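Local coordinates for protein BexL (Amycolatopsis orientalis, PDB 4XRW) that probably cyclises and aromatises a poly-beta-ketone intermediate in BE-7585A biosynthesis, as a di-domain aromatase/cyclase of a type II polyketide synthase, at residues H26-D31 / A158-V163; A32-V37 / A121-R126; D193-W198 / V208-P213; G216-R221 / S236-F241. All blocks are in the same frame, centred on the assembly; numbering follows the deposited sequence.

Contact 1. Residues H26-D31 / A158-V163; sequences HDILVD and ALKHNV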
loop_
_atom_site.group_PDB
_atom_site.type_symbol
_atom_site.label_atom_id
_atom_site.label_comp_id
_atom_site.label_asym_id
_atom_site.label_seq_id
_atom_site.Cartn_x
_atom_site.Cartn_y
_atom_site.Cartn_z
ATOM N N HIS A 26 22.015 -7.882 -5.391
ATOM C CA HIS A 26 22.125 -7.045 -4.215
ATOM C C HIS A 26 21.667 -7.850 -3.006
ATOM O O HIS A 26 20.859 -8.774 -3.131
ATOM C CB HIS A 26 21.289 -5.783 -4.387
ATOM C CG HIS A 26 21.728 -4.917 -5.520
ATOM N ND1 HIS A 26 21.363 -5.150 -6.834
ATOM C CD2 HIS A 26 22.492 -3.801 -5.533
ATOM C CE1 HIS A 26 21.895 -4.218 -7.603
ATOM N NE2 HIS A 26 22.583 -3.387 -6.838
ATOM N N ASP A 27 22.211 -7.566 -1.829
ATOM C CA ASP A 27 21.688 -8.225 -0.638
ATOM C C ASP A 27 21.683 -7.286 0.565
ATOM O O ASP A 27 22.244 -6.188 0.513
ATOM C CB ASP A 27 22.461 -9.516 -0.342
ATOM C CG ASP A 27 23.930 -9.296 -0.185
ATOM O OD1 ASP A 27 24.325 -8.527 0.721
ATOM O OD2 ASP A 27 24.691 -9.897 -0.970
ATOM N N ILE A 28 20.964 -7.711 1.599
ATOM C CA ILE A 28 20.857 -6.993 2.858
ATOM C C ILE A 28 20.551 -8.008 3.954
ATOM O O ILE A 28 20.003 -9.071 3.671
ATOM C CB ILE A 28 19.779 -5.901 2.791
ATOM C CG1 ILE A 28 20.040 -4.825 3.842
ATOM C CG2 ILE A 28 18.389 -6.503 2.929
ATOM C CD1 ILE A 28 19.373 -3.518 3.571
ATOM N N LEU A 29 20.927 -7.692 5.202
ATOM C CA LEU A 29 20.559 -8.524 6.345
ATOM C C LEU A 29 19.321 -7.949 6.970
ATOM O O LEU A 29 19.199 -6.728 7.082
ATOM C CB LEU A 29 21.690 -8.586 7.390
ATOM C CG LEU A 29 23.028 -9.142 6.919
ATOM C CD1 LEU A 29 24.093 -8.898 7.997
ATOM C CD2 LEU A 29 22.935 -10.622 6.585
ATOM N N VAL A 30 18.400 -8.819 7.383
ATOM C CA VAL A 30 17.133 -8.402 7.980
ATOM C C VAL A 30 16.903 -9.131 9.317
ATOM O O VAL A 30 17.079 -10.345 9.397
ATOM C CB VAL A 30 15.946 -8.689 7.025
ATOM C CG1 VAL A 30 14.612 -8.367 7.694
ATOM C CG2 VAL A 30 16.109 -7.903 5.707
ATOM N N ASP A 31 16.487 -8.400 10.351
ATOM C CA ASP A 31 16.350 -8.994 11.688
ATOM C C ASP A 31 14.963 -9.608 11.907
ATOM O O ASP A 31 14.207 -9.215 12.803
ATOM C CB ASP A 31 16.662 -7.956 12.770
ATOM C CG ASP A 31 18.112 -7.467 12.716
ATOM O OD1 ASP A 31 19.007 -8.240 12.285
ATOM O OD2 ASP A 31 18.356 -6.302 13.097
ATOM N N ALA A 158 14.439 -0.256 2.223
ATOM C CA ALA A 158 13.073 -0.072 2.713
ATOM C C ALA A 158 12.518 -1.410 3.230
ATOM O O ALA A 158 11.798 -1.448 4.227
ATOM C CB ALA A 158 12.188 0.508 1.608
ATOM N N LEU A 159 12.861 -2.514 2.579
ATOM C CA LEU A 159 12.412 -3.821 3.035
ATOM C C LEU A 159 12.886 -4.090 4.466
ATOM O O LEU A 159 12.111 -4.506 5.323
ATOM C CB LEU A 159 12.919 -4.925 2.119
ATOM C CG LEU A 159 12.651 -6.361 2.558
ATOM C CD1 LEU A 159 11.191 -6.717 2.323
ATOM C CD2 LEU A 159 13.546 -7.317 1.833
ATOM N N LYS A 160 14.174 -3.879 4.703
ATOM C CA LYS A 160 14.743 -4.066 6.037
ATOM C C LYS A 160 14.058 -3.158 7.061
ATOM O O LYS A 160 13.638 -3.619 8.115
ATOM C CB LYS A 160 16.246 -3.790 6.002
ATOM C CG LYS A 160 16.938 -3.818 7.354
ATOM C CD LYS A 160 18.427 -3.465 7.220
ATOM C CE LYS A 160 19.127 -3.446 8.595
ATOM N NZ LYS A 160 18.910 -4.734 9.343
ATOM N N HIS A 161 13.953 -1.870 6.748
ATOM C CA HIS A 161 13.333 -0.907 7.653
ATOM C C HIS A 161 11.906 -1.314 8.024
ATOM O O HIS A 161 11.531 -1.355 9.202
ATOM C CB HIS A 161 13.337 0.468 7.006
ATOM C CG HIS A 161 12.752 1.542 7.861
ATOM N ND1 HIS A 161 13.496 2.234 8.792
ATOM C CD2 HIS A 161 11.498 2.057 7.916
ATOM C CE1 HIS A 161 12.723 3.123 9.393
ATOM N NE2 HIS A 161 11.506 3.038 8.880
ATOM N N ASN A 162 11.113 -1.644 7.011
ATOM C CA ASN A 162 9.710 -1.957 7.239
ATOM C C ASN A 162 9.459 -3.335 7.818
ATOM O O ASN A 162 8.571 -3.486 8.666
ATOM C CB ASN A 162 8.940 -1.791 5.940
ATOM C CG ASN A 162 8.958 -0.378 5.475
ATOM O OD1 ASN A 162 8.751 0.538 6.258
ATOM N ND2 ASN A 162 9.256 -0.176 4.208
ATOM N N VAL A 163 10.224 -4.337 7.398
ATOM C CA VAL A 163 10.002 -5.681 7.927
ATOM C C VAL A 163 10.254 -5.639 9.419
ATOM O O VAL A 163 9.523 -6.242 10.198
ATOM C CB VAL A 163 10.915 -6.756 7.271
ATOM C CG1 VAL A 163 10.902 -8.059 8.070
ATOM C CG2 VAL A 163 10.456 -7.046 5.847
#

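Contact 2. Residues A32-V37 / A121-R126; sequences APADEV and ATAKVR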
loop_
_atom_site.group_PDB
_atom_site.type_symbol
_atom_site.label_atom_id
_atom_site.label_comp_id
_atom_site.label_asym_id
_atom_site.label_seq_id
_atom_site.Cartn_x
_atom_site.Cartn_y
_atom_site.Cartn_z
ATOM N N ALA A 32 14.643 -10.565 11.045
ATOM C CA ALA A 32 13.494 -11.443 11.207
ATOM C C ALA A 32 13.906 -12.797 10.651
ATOM O O ALA A 32 14.874 -12.893 9.902
ATOM C CB ALA A 32 12.257 -10.899 10.486
ATOM N N PRO A 33 13.202 -13.858 11.034
ATOM C CA PRO A 33 13.616 -15.175 10.533
ATOM C C PRO A 33 13.325 -15.340 9.041
ATOM O O PRO A 33 12.447 -14.666 8.509
ATOM C CB PRO A 33 12.791 -16.153 11.375
ATOM C CG PRO A 33 11.669 -15.355 11.923
ATOM C CD PRO A 33 12.130 -13.944 12.037
ATOM N N ALA A 34 14.068 -16.214 8.385
ATOM C CA ALA A 34 13.940 -16.436 6.939
ATOM C C ALA A 34 12.523 -16.792 6.510
ATOM O O ALA A 34 12.065 -16.364 5.452
ATOM C CB ALA A 34 14.884 -17.528 6.499
ATOM N N ASP A 35 11.820 -17.576 7.313
ATOM C CA ASP A 35 10.502 -18.036 6.906
ATOM C C ASP A 35 9.493 -16.883 6.861
ATOM O O ASP A 35 8.600 -16.851 5.996
ATOM C CB ASP A 35 10.015 -19.159 7.832
ATOM C CG ASP A 35 10.733 -20.492 7.583
ATOM O OD1 ASP A 35 11.434 -20.639 6.553
ATOM O OD2 ASP A 35 10.576 -21.411 8.419
ATOM N N GLU A 36 9.642 -15.936 7.779
ATOM C CA GLU A 36 8.752 -14.801 7.846
ATOM C C GLU A 36 9.026 -13.799 6.725
ATOM O O GLU A 36 8.078 -13.267 6.132
ATOM C CB GLU A 36 8.861 -14.118 9.213
ATOM C CG GLU A 36 7.925 -12.907 9.407
ATOM C CD GLU A 36 6.421 -13.227 9.222
ATOM O OE1 GLU A 36 6.054 -14.402 8.970
ATOM O OE2 GLU A 36 5.599 -12.286 9.328
ATOM N N VAL A 37 10.301 -13.552 6.418
ATOM C CA VAL A 37 10.622 -12.649 5.321
ATOM C C VAL A 37 10.088 -13.245 4.026
ATOM O O VAL A 37 9.479 -12.537 3.226
ATOM C CB VAL A 37 12.127 -12.396 5.203
ATOM C CG1 VAL A 37 12.460 -11.557 3.980
ATOM C CG2 VAL A 37 12.635 -11.702 6.473
ATOM N N ALA A 121 16.747 -15.583 14.186
ATOM C CA ALA A 121 15.938 -14.368 14.221
ATOM C C ALA A 121 16.381 -13.375 13.152
ATOM O O ALA A 121 15.907 -12.232 13.107
ATOM C CB ALA A 121 16.034 -13.726 15.603
ATOM N N THR A 122 17.296 -13.817 12.299
ATOM C CA THR A 122 17.960 -12.914 11.379
ATOM C C THR A 122 18.194 -13.634 10.034
ATOM O O THR A 122 18.468 -14.840 9.994
ATOM C CB THR A 122 19.274 -12.396 12.035
ATOM O OG1 THR A 122 19.317 -10.965 12.020
ATOM C CG2 THR A 122 20.468 -12.924 11.369
ATOM N N ALA A 123 18.046 -12.896 8.933
ATOM C CA ALA A 123 18.103 -13.500 7.604
ATOM C C ALA A 123 18.818 -12.622 6.590
ATOM O O ALA A 123 18.818 -11.403 6.694
ATOM C CB ALA A 123 16.697 -13.806 7.108
ATOM N N LYS A 124 19.417 -13.281 5.614
ATOM C CA LYS A 124 20.031 -12.625 4.475
ATOM C C LYS A 124 19.068 -12.682 3.294
ATOM O O LYS A 124 18.624 -13.760 2.901
ATOM C CB LYS A 124 21.351 -13.302 4.102
ATOM C CG LYS A 124 22.113 -12.583 3.005
ATOM C CD LYS A 124 23.323 -13.392 2.569
ATOM C CE LYS A 124 24.073 -12.733 1.433
ATOM N NZ LYS A 124 25.254 -13.536 0.991
ATOM N N VAL A 125 18.743 -11.515 2.763
ATOM C CA VAL A 125 17.841 -11.399 1.623
ATOM C C VAL A 125 18.650 -11.007 0.420
ATOM O O VAL A 125 19.298 -9.972 0.410
ATOM C CB VAL A 125 16.736 -10.381 1.878
ATOM C CG1 VAL A 125 15.815 -10.264 0.640
ATOM C CG2 VAL A 125 15.950 -10.789 3.109
ATOM N N ARG A 126 18.626 -11.875 -0.579
ATOM C CA ARG A 126 19.289 -11.647 -1.848
ATOM C C ARG A 126 18.278 -11.320 -2.934
ATOM O O ARG A 126 17.270 -12.026 -3.069
ATOM C CB ARG A 126 20.067 -12.888 -2.242
ATOM C CG ARG A 126 21.055 -13.335 -1.168
ATOM C CD ARG A 126 21.600 -14.681 -1.524
ATOM N NE ARG A 126 22.166 -14.732 -2.862
ATOM C CZ ARG A 126 22.342 -15.850 -3.548
ATOM N NH1 ARG A 126 22.003 -17.007 -2.998
ATOM N NH2 ARG A 126 22.849 -15.816 -4.783
HETATM O O HOH W 1 16.287 -17.044 9.552
#

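Contact 3. Residues D193-W198 / V208-P213; sequences DQAALW and VDLREP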
loop_
_atom_site.group_PDB
_atom_site.type_symbol
_atom_site.label_atom_id
_atom_site.label_comp_id
_atom_site.label_asym_id
_atom_site.label_seq_id
_atom_site.Cartn_x
_atom_site.Cartn_y
_atom_site.Cartn_z
ATOM N N ASP A 193 -16.305 6.457 -3.772
ATOM C CA ASP A 193 -15.513 6.575 -5.009
ATOM C C ASP A 193 -15.461 8.021 -5.506
ATOM O O ASP A 193 -14.406 8.537 -5.890
ATOM C CB ASP A 193 -16.110 5.668 -6.082
ATOM C CG ASP A 193 -15.334 5.688 -7.401
ATOM O OD1 ASP A 193 -14.093 5.551 -7.387
ATOM O OD2 ASP A 193 -15.999 5.818 -8.451
ATOM N N GLN A 194 -16.614 8.686 -5.510
ATOM C CA GLN A 194 -16.720 10.020 -6.065
ATOM C C GLN A 194 -16.286 11.078 -5.068
ATOM O O GLN A 194 -17.080 11.918 -4.563
ATOM C CB GLN A 194 -18.162 10.254 -6.567
ATOM C CG GLN A 194 -18.518 9.279 -7.659
ATOM C CD GLN A 194 -19.949 9.405 -8.167
ATOM O OE1 GLN A 194 -20.571 10.456 -8.067
ATOM N NE2 GLN A 194 -20.460 8.325 -8.718
ATOM N N ALA A 195 -14.989 11.079 -4.775
ATOM C CA ALA A 195 -14.479 11.900 -3.701
ATOM C C ALA A 195 -14.401 13.376 -4.085
ATOM O O ALA A 195 -14.314 14.229 -3.215
ATOM C CB ALA A 195 -13.097 11.382 -3.234
ATOM N N ALA A 196 -14.511 13.683 -5.373
ATOM C CA ALA A 196 -14.528 15.072 -5.806
ATOM C C ALA A 196 -15.694 15.815 -5.180
ATOM O O ALA A 196 -15.641 17.027 -5.025
ATOM C CB ALA A 196 -14.586 15.155 -7.324
ATOM N N LEU A 197 -16.737 15.067 -4.802
ATOM C CA LEU A 197 -17.949 15.648 -4.223
ATOM C C LEU A 197 -17.905 15.773 -2.707
ATOM O O LEU A 197 -18.864 16.251 -2.082
ATOM C CB LEU A 197 -19.152 14.796 -4.641
ATOM C CG LEU A 197 -19.371 14.623 -6.155
ATOM C CD1 LEU A 197 -20.554 13.729 -6.416
ATOM C CD2 LEU A 197 -19.581 15.978 -6.882
ATOM N N TRP A 198 -16.820 15.315 -2.081
ATOM C CA TRP A 198 -16.751 15.320 -0.624
ATOM C C TRP A 198 -16.677 16.703 0.011
ATOM O O TRP A 198 -17.020 16.843 1.172
ATOM C CB TRP A 198 -15.554 14.486 -0.146
ATOM C CG TRP A 198 -15.711 13.022 -0.247
ATOM C CD1 TRP A 198 -16.779 12.321 -0.723
ATOM C CD2 TRP A 198 -14.738 12.046 0.134
ATOM N NE1 TRP A 198 -16.546 10.974 -0.649
ATOM C CE2 TRP A 198 -15.303 10.769 -0.120
ATOM C CE3 TRP A 198 -13.455 12.125 0.675
ATOM C CZ2 TRP A 198 -14.637 9.596 0.151
ATOM C CZ3 TRP A 198 -12.786 10.942 0.944
ATOM C CH2 TRP A 198 -13.374 9.695 0.665
ATOM N N VAL A 208 -11.180 19.556 -2.331
ATOM C CA VAL A 208 -10.683 18.284 -2.898
ATOM C C VAL A 208 -10.066 18.517 -4.250
ATOM O O VAL A 208 -10.562 19.314 -5.080
ATOM C CB VAL A 208 -11.818 17.214 -3.013
ATOM C CG1 VAL A 208 -11.330 15.914 -3.671
ATOM C CG2 VAL A 208 -12.369 16.908 -1.648
ATOM N N ASP A 209 -8.958 17.804 -4.477
ATOM C CA ASP A 209 -8.195 17.842 -5.719
ATOM C C ASP A 209 -8.016 16.385 -6.099
ATOM O O ASP A 209 -7.057 15.731 -5.645
ATOM C CB ASP A 209 -6.879 18.621 -5.485
ATOM C CG ASP A 209 -5.896 18.557 -6.643
ATOM O OD1 ASP A 209 -6.273 18.141 -7.763
ATOM O OD2 ASP A 209 -4.712 18.946 -6.395
ATOM N N LEU A 210 -9.004 15.835 -6.826
ATOM C CA LEU A 210 -9.014 14.430 -7.233
ATOM C C LEU A 210 -8.515 14.265 -8.666
ATOM O O LEU A 210 -9.111 14.784 -9.604
ATOM C CB LEU A 210 -10.414 13.825 -7.123
ATOM C CG LEU A 210 -10.578 12.372 -7.580
ATOM C CD1 LEU A 210 -9.743 11.430 -6.749
ATOM C CD2 LEU A 210 -12.023 11.938 -7.537
ATOM N N ARG A 211 -7.416 13.537 -8.831
ATOM C CA ARG A 211 -6.877 13.269 -10.155
ATOM C C ARG A 211 -7.167 11.833 -10.483
ATOM O O ARG A 211 -6.923 10.967 -9.649
ATOM C CB ARG A 211 -5.386 13.533 -10.217
ATOM C CG ARG A 211 -4.962 14.980 -9.934
ATOM C CD ARG A 211 -4.072 15.027 -8.724
ATOM N NE ARG A 211 -3.691 16.385 -8.296
ATOM C CZ ARG A 211 -2.442 16.771 -8.075
ATOM N NH1 ARG A 211 -1.430 15.906 -8.232
ATOM N NH2 ARG A 211 -2.203 18.017 -7.667
ATOM N N GLU A 212 -7.717 11.569 -11.674
ATOM C CA GLU A 212 -7.988 10.205 -12.058
ATOM C C GLU A 212 -7.399 9.931 -13.452
ATOM O O GLU A 212 -8.130 9.845 -14.420
ATOM C CB GLU A 212 -9.489 9.913 -12.001
ATOM C CG GLU A 212 -9.784 8.404 -12.026
ATOM C CD GLU A 212 -11.138 7.989 -11.359
ATOM O OE1 GLU A 212 -11.826 8.816 -10.698
ATOM O OE2 GLU A 212 -11.495 6.796 -11.493
ATOM N N PRO A 213 -6.065 9.744 -13.524
ATOM C CA PRO A 213 -5.345 9.625 -14.797
ATOM C C PRO A 213 -5.855 8.467 -15.660
ATOM O O PRO A 213 -5.993 8.613 -16.869
ATOM C CB PRO A 213 -3.897 9.392 -14.351
ATOM C CG PRO A 213 -4.010 8.723 -13.028
ATOM C CD PRO A 213 -5.181 9.419 -12.383
HETATM O O HOH W 2 -12.958 5.145 -9.795
HETATM O O HOH W 3 -13.711 18.849 -6.066
#

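Contact 4. Residues G216-R221 / S236-F241; sequences GLQVLR and SVRVCF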
loop_
_atom_site.group_PDB
_atom_site.type_symbol
_atom_site.label_atom_id
_atom_site.label_comp_id
_atom_site.label_asym_id
_atom_site.label_seq_id
_atom_site.Cartn_x
_atom_site.Cartn_y
_atom_site.Cartn_z
ATOM N N GLY A 216 -10.262 4.118 -12.340
ATOM C CA GLY A 216 -10.070 3.297 -11.149
ATOM C C GLY A 216 -8.723 3.454 -10.438
ATOM O O GLY A 216 -8.417 2.726 -9.500
ATOM N N LEU A 217 -7.912 4.391 -10.895
ATOM C CA LEU A 217 -6.678 4.734 -10.208
ATOM C C LEU A 217 -6.748 6.215 -9.898
ATOM O O LEU A 217 -6.793 7.032 -10.809
ATOM C CB LEU A 217 -5.467 4.389 -11.074
ATOM C CG LEU A 217 -4.091 4.519 -10.435
ATOM C CD1 LEU A 217 -3.977 3.834 -9.116
ATOM C CD2 LEU A 217 -3.038 3.919 -11.413
ATOM N N GLN A 218 -6.769 6.566 -8.616
ATOM C CA GLN A 218 -7.008 7.943 -8.193
ATOM C C GLN A 218 -5.845 8.481 -7.345
ATOM O O GLN A 218 -5.282 7.714 -6.527
ATOM C CB GLN A 218 -8.282 8.015 -7.369
ATOM C CG GLN A 218 -9.552 7.623 -8.064
ATOM C CD GLN A 218 -10.746 7.674 -7.143
ATOM O OE1 GLN A 218 -10.625 7.465 -5.943
ATOM N NE2 GLN A 218 -11.904 7.983 -7.699
ATOM N N VAL A 219 -5.513 9.771 -7.528
ATOM C CA VAL A 219 -4.651 10.487 -6.625
ATOM C C VAL A 219 -5.567 11.492 -5.939
ATOM O O VAL A 219 -6.094 12.404 -6.565
ATOM C CB VAL A 219 -3.472 11.163 -7.335
ATOM C CG1 VAL A 219 -2.633 11.914 -6.325
ATOM C CG2 VAL A 219 -2.651 10.107 -8.059
ATOM N N LEU A 220 -5.816 11.247 -4.669
ATOM C CA LEU A 220 -6.794 12.048 -3.913
ATOM C C LEU A 220 -6.038 12.956 -2.988
ATOM O O LEU A 220 -5.371 12.505 -2.074
ATOM C CB LEU A 220 -7.749 11.133 -3.159
ATOM C CG LEU A 220 -8.736 11.808 -2.218
ATOM C CD1 LEU A 220 -9.579 12.827 -2.987
ATOM C CD2 LEU A 220 -9.594 10.696 -1.594
ATOM N N ARG A 221 -6.101 14.252 -3.274
ATOM C CA ARG A 221 -5.596 15.249 -2.383
ATOM C C ARG A 221 -6.759 15.991 -1.787
ATOM O O ARG A 221 -7.681 16.387 -2.510
ATOM C CB ARG A 221 -4.657 16.207 -3.092
ATOM C CG ARG A 221 -3.438 15.516 -3.605
ATOM C CD ARG A 221 -2.570 16.503 -4.408
ATOM N NE ARG A 221 -2.009 17.562 -3.559
ATOM C CZ ARG A 221 -0.813 17.495 -2.950
ATOM N NH1 ARG A 221 -0.048 16.426 -3.067
ATOM N NH2 ARG A 221 -0.388 18.505 -2.224
ATOM N N SER A 236 -3.532 10.616 -0.866
ATOM C CA SER A 236 -3.492 9.168 -0.938
ATOM C C SER A 236 -3.685 8.706 -2.378
ATOM O O SER A 236 -4.234 9.438 -3.213
ATOM C CB SER A 236 -4.571 8.564 -0.055
ATOM O OG SER A 236 -5.840 9.004 -0.535
ATOM N N VAL A 237 -3.250 7.487 -2.661
ATOM C CA VAL A 237 -3.490 6.871 -3.956
ATOM C C VAL A 237 -4.477 5.727 -3.721
ATOM O O VAL A 237 -4.301 4.946 -2.773
ATOM C CB VAL A 237 -2.180 6.369 -4.592
ATOM C CG1 VAL A 237 -2.475 5.527 -5.815
ATOM C CG2 VAL A 237 -1.281 7.555 -4.922
ATOM N N ARG A 238 -5.551 5.693 -4.496
ATOM C CA ARG A 238 -6.606 4.703 -4.336
ATOM C C ARG A 238 -6.779 3.869 -5.605
ATOM O O ARG A 238 -6.648 4.359 -6.726
ATOM C CB ARG A 238 -7.951 5.394 -3.980
ATOM C CG ARG A 238 -7.794 6.491 -2.974
ATOM C CD ARG A 238 -9.109 6.790 -2.208
ATOM N NE ARG A 238 -10.170 7.143 -3.146
ATOM C CZ ARG A 238 -11.435 7.386 -2.803
ATOM N NH1 ARG A 238 -11.807 7.292 -1.549
ATOM N NH2 ARG A 238 -12.320 7.713 -3.726
ATOM N N VAL A 239 -7.076 2.609 -5.386
ATOM C CA VAL A 239 -7.431 1.689 -6.422
ATOM C C VAL A 239 -8.890 1.231 -6.206
ATOM O O VAL A 239 -9.227 0.636 -5.168
ATOM C CB VAL A 239 -6.503 0.464 -6.425
ATOM C CG1 VAL A 239 -6.787 -0.360 -7.630
ATOM C CG2 VAL A 239 -4.998 0.884 -6.397
ATOM N N CYS A 240 -9.710 1.473 -7.218
ATOM C CA CYS A 240 -11.163 1.310 -7.128
ATOM C C CYS A 240 -11.660 0.130 -7.992
ATOM O O CYS A 240 -11.352 0.031 -9.179
ATOM C CB CYS A 240 -11.816 2.628 -7.555
ATOM S SG CYS A 240 -11.128 4.045 -6.647
ATOM N N PHE A 241 -12.450 -0.732 -7.378
ATOM C CA PHE A 241 -13.003 -1.942 -8.001
ATOM C C PHE A 241 -14.544 -1.878 -7.866
ATOM O O PHE A 241 -15.068 -2.189 -6.815
ATOM C CB PHE A 241 -12.476 -3.178 -7.311
ATOM C CG PHE A 241 -10.968 -3.332 -7.387
ATOM C CD1 PHE A 241 -10.380 -3.984 -8.459
ATOM C CD2 PHE A 241 -10.160 -2.820 -6.404
ATOM C CE1 PHE A 241 -8.995 -4.133 -8.547
ATOM C CE2 PHE A 241 -8.754 -2.963 -6.484
ATOM C CZ PHE A 241 -8.188 -3.617 -7.560
HETATM O O HOH W 4 -6.037 11.772 0.907
#

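Contact 1. Residues H26-D31 / A158-V163
Lys160 reaches from the long helix 138-166 to the end of strand 22-30, its methylenes and its ammonium group making different contacts. The polar part is the ammonium: NZ donates to the backbone O of Leu29 at 3.0 Å, arriving from above the carbonyl plane with a C=O...N angle of 137°. The same nitrogen forms a salt bridge with Glu164, one helical turn further on, whereas OD2 of Asp31 stays 4.1 Å from NZ of Lys160 and probably adds a longer-range attraction. A lysine suits this partly exposed place because its methylenes are as useful as its charge. The chain runs straight to CE and bends only at the last torsion (chi4 54°), which turns NZ toward the carbonyl.

The apolar part begins along that chain, where CD1 of Ile28 lies 3.8 Å from CD of Lys160. Val30 sets one methyl against each of two helix residues: CG2 rests near CA and CB of Lys160, while CG1 meets CG1 of Val163 at 3.7 Å. Branched apolar side chains suit this buried part, where the nearly parallel segment axes (10°) approach to 8.4 Å. An edge strand packed on the long helix that closes the first half of the protein belongs to the helix-grip fold.

Contact 2. Residues A32-V37 / A121-R126
Val37 and Val125 both point across the contact, and their side chains cross at a slant, meeting through one methyl apiece: CG1 of Val37 lies 3.7 Å from CG2 of Val125. The Val37 methyl owes its place to a first torsion of 175°, which sets CG1 opposite the backbone N. Both residues are buried; valine's branching suits the strand, while on the helix it is the compact apolar surface that fits.

Nearer the start of the helix the side chains shrink to alanines. The methyl of Ala123 points at the 32-37 segment and nestles against its backbone, an approach its small size allows, with CB 3.5 Å from O of Ala32 and 3.8 Å from N of Ala34; CB of Ala34 is a looser neighbour at 4.2 Å. Pro33 is the N-cap, a position whose N-H is not needed for the helix's own hydrogen bonds. A water accepts from N of Ala34 at 2.6 Å and donates to O of Thr122 at 3.1 Å, bridging the first turn of the helix to the residue just before strand 123-133.

Helix 34-42 thus begins against strand 123-133, with Val30 of strand 22-30 touching both valines, Val115 of strand 106-117 beside Ala34, and Leu159 of helix 138-166 against Val125.

Contact 3. Residues D193-W198 / V208-P213
The first torsion is 177° in both Val208 and Leu210, which places CG1 of the valine and CG of the leucine opposite their backbone nitrogens, extending both side chains from the strand toward the short 3-10 turn 195-197. Leu210 then bends at chi2 (62°), and its CD2 methyl comes to rest 3.7 Å from N of Ala196, with CB of Ala196 at 4.1 Å. Val208 presents its fork to a carbonyl: CG1 is 3.5 Å from O of Ala195, and CG2 also lies close to that oxygen. The carbonyl has its own hydrogen-bonding partner, N of Trp198.

Alanines suit the turn because single methyls let the strand residues approach the backbone itself. The methyl of Ala195 has a second task, for its CB sits over the centre of one face of the Trp198 ring, 3.7 Å above the plane, while the ring nitrogen NE1 bonds to O of Phe191.

Water joins the two segments at both ends. One molecule donates to OD1 of Asp193 at 2.7 Å and to OE2 of Glu212 at 2.8 Å, which would ease the repulsion expected between two carboxylates. Another donates to O of Ala196, and weakly to O of Val208.

On the strand's other face, Arg211 grips Asp209 side-on, NE to OD1 and NH2 to OD2, in a salt bridge within the strand. The turn, between helices 185-193 and 198-201, lies against edge strand 205-212, while Leu220 of the adjoining strand 217-225 touches both Ala195 and Val208, and Arg238 of strand 231-241 packs on Ala195 and Trp198.

Contact 4. Residues G216-R221 / S236-F241
Leu217, Val219, Val237 and Val239 make the apolar face of this antiparallel pair. CD1 of Leu217 touches two valines, 4.0 Å from CG1 of Val237 and 4.1 Å from CG2 of Val239, while CG2 of Val219 approaches CG2 of Val237 more loosely. Beta-branched valines suit the extended backbone, and the longer leucine can reach two neighbours.

Between the faces runs regular backbone pairing. Gln218 with Arg238 and Leu220 with Ser236 are hydrogen-bonded pairs, each with two N-H...O bonds; a further bond leads from N of Cys240 to O of Gly216. Gly216 has a positive phi of 83°, where a side chain would be jammed against the preceding carbonyl and crowd O of Cys240.

The other face is mixed, with a polar pair at its heart. OE1 of Gln218 receives two bonds from Arg238, NE at 2.9 Å nearly in line with the C=O and NH2 at 2.8 Å on a lone pair, and the amide and guanidinium planes are only 3° apart. A neutral glutamine can serve both sides here: its NE2 donates to Glu212 and to O of Asp193. Arg238 NH2 has another acceptor in O of Val192. CD2 of Leu220 sits over one face of the guanidinium, 3.8 Å above the plane and displaced toward the rim. At the outer end, a water links O of Leu220 with OG of Ser236.

The hairpin strands 217-225 and 231-241 lie between edge strand 205-212 and strand 245-250; Tyr189 and Asp193 of helix 185-193 meet Cys240 on the Gln218-Arg238 face, and Pro79 touches Leu217 and Val219 on the apolar one.

From the N terminus, strand 22-30 is met by residues 158-163 of the long helix, so contact 1 closes a loop spanning most of the first half of the chain. Contact 2 is nested inside, bringing helix 34-42 to strand 123-133, and the two touch through backbone pairing of neighbouring strands. In the second half, contact 3 closes a short loop, and contact 4 follows it in series within one hairpin. These also touch, because strands 205-212 and 217-225 are adjacent in the second sheet. The two pairs lie on opposite sides of the chain's centre, contacts 1 and 3 being about 35 Å apart between centres, one pair for each half of the di-domain protein.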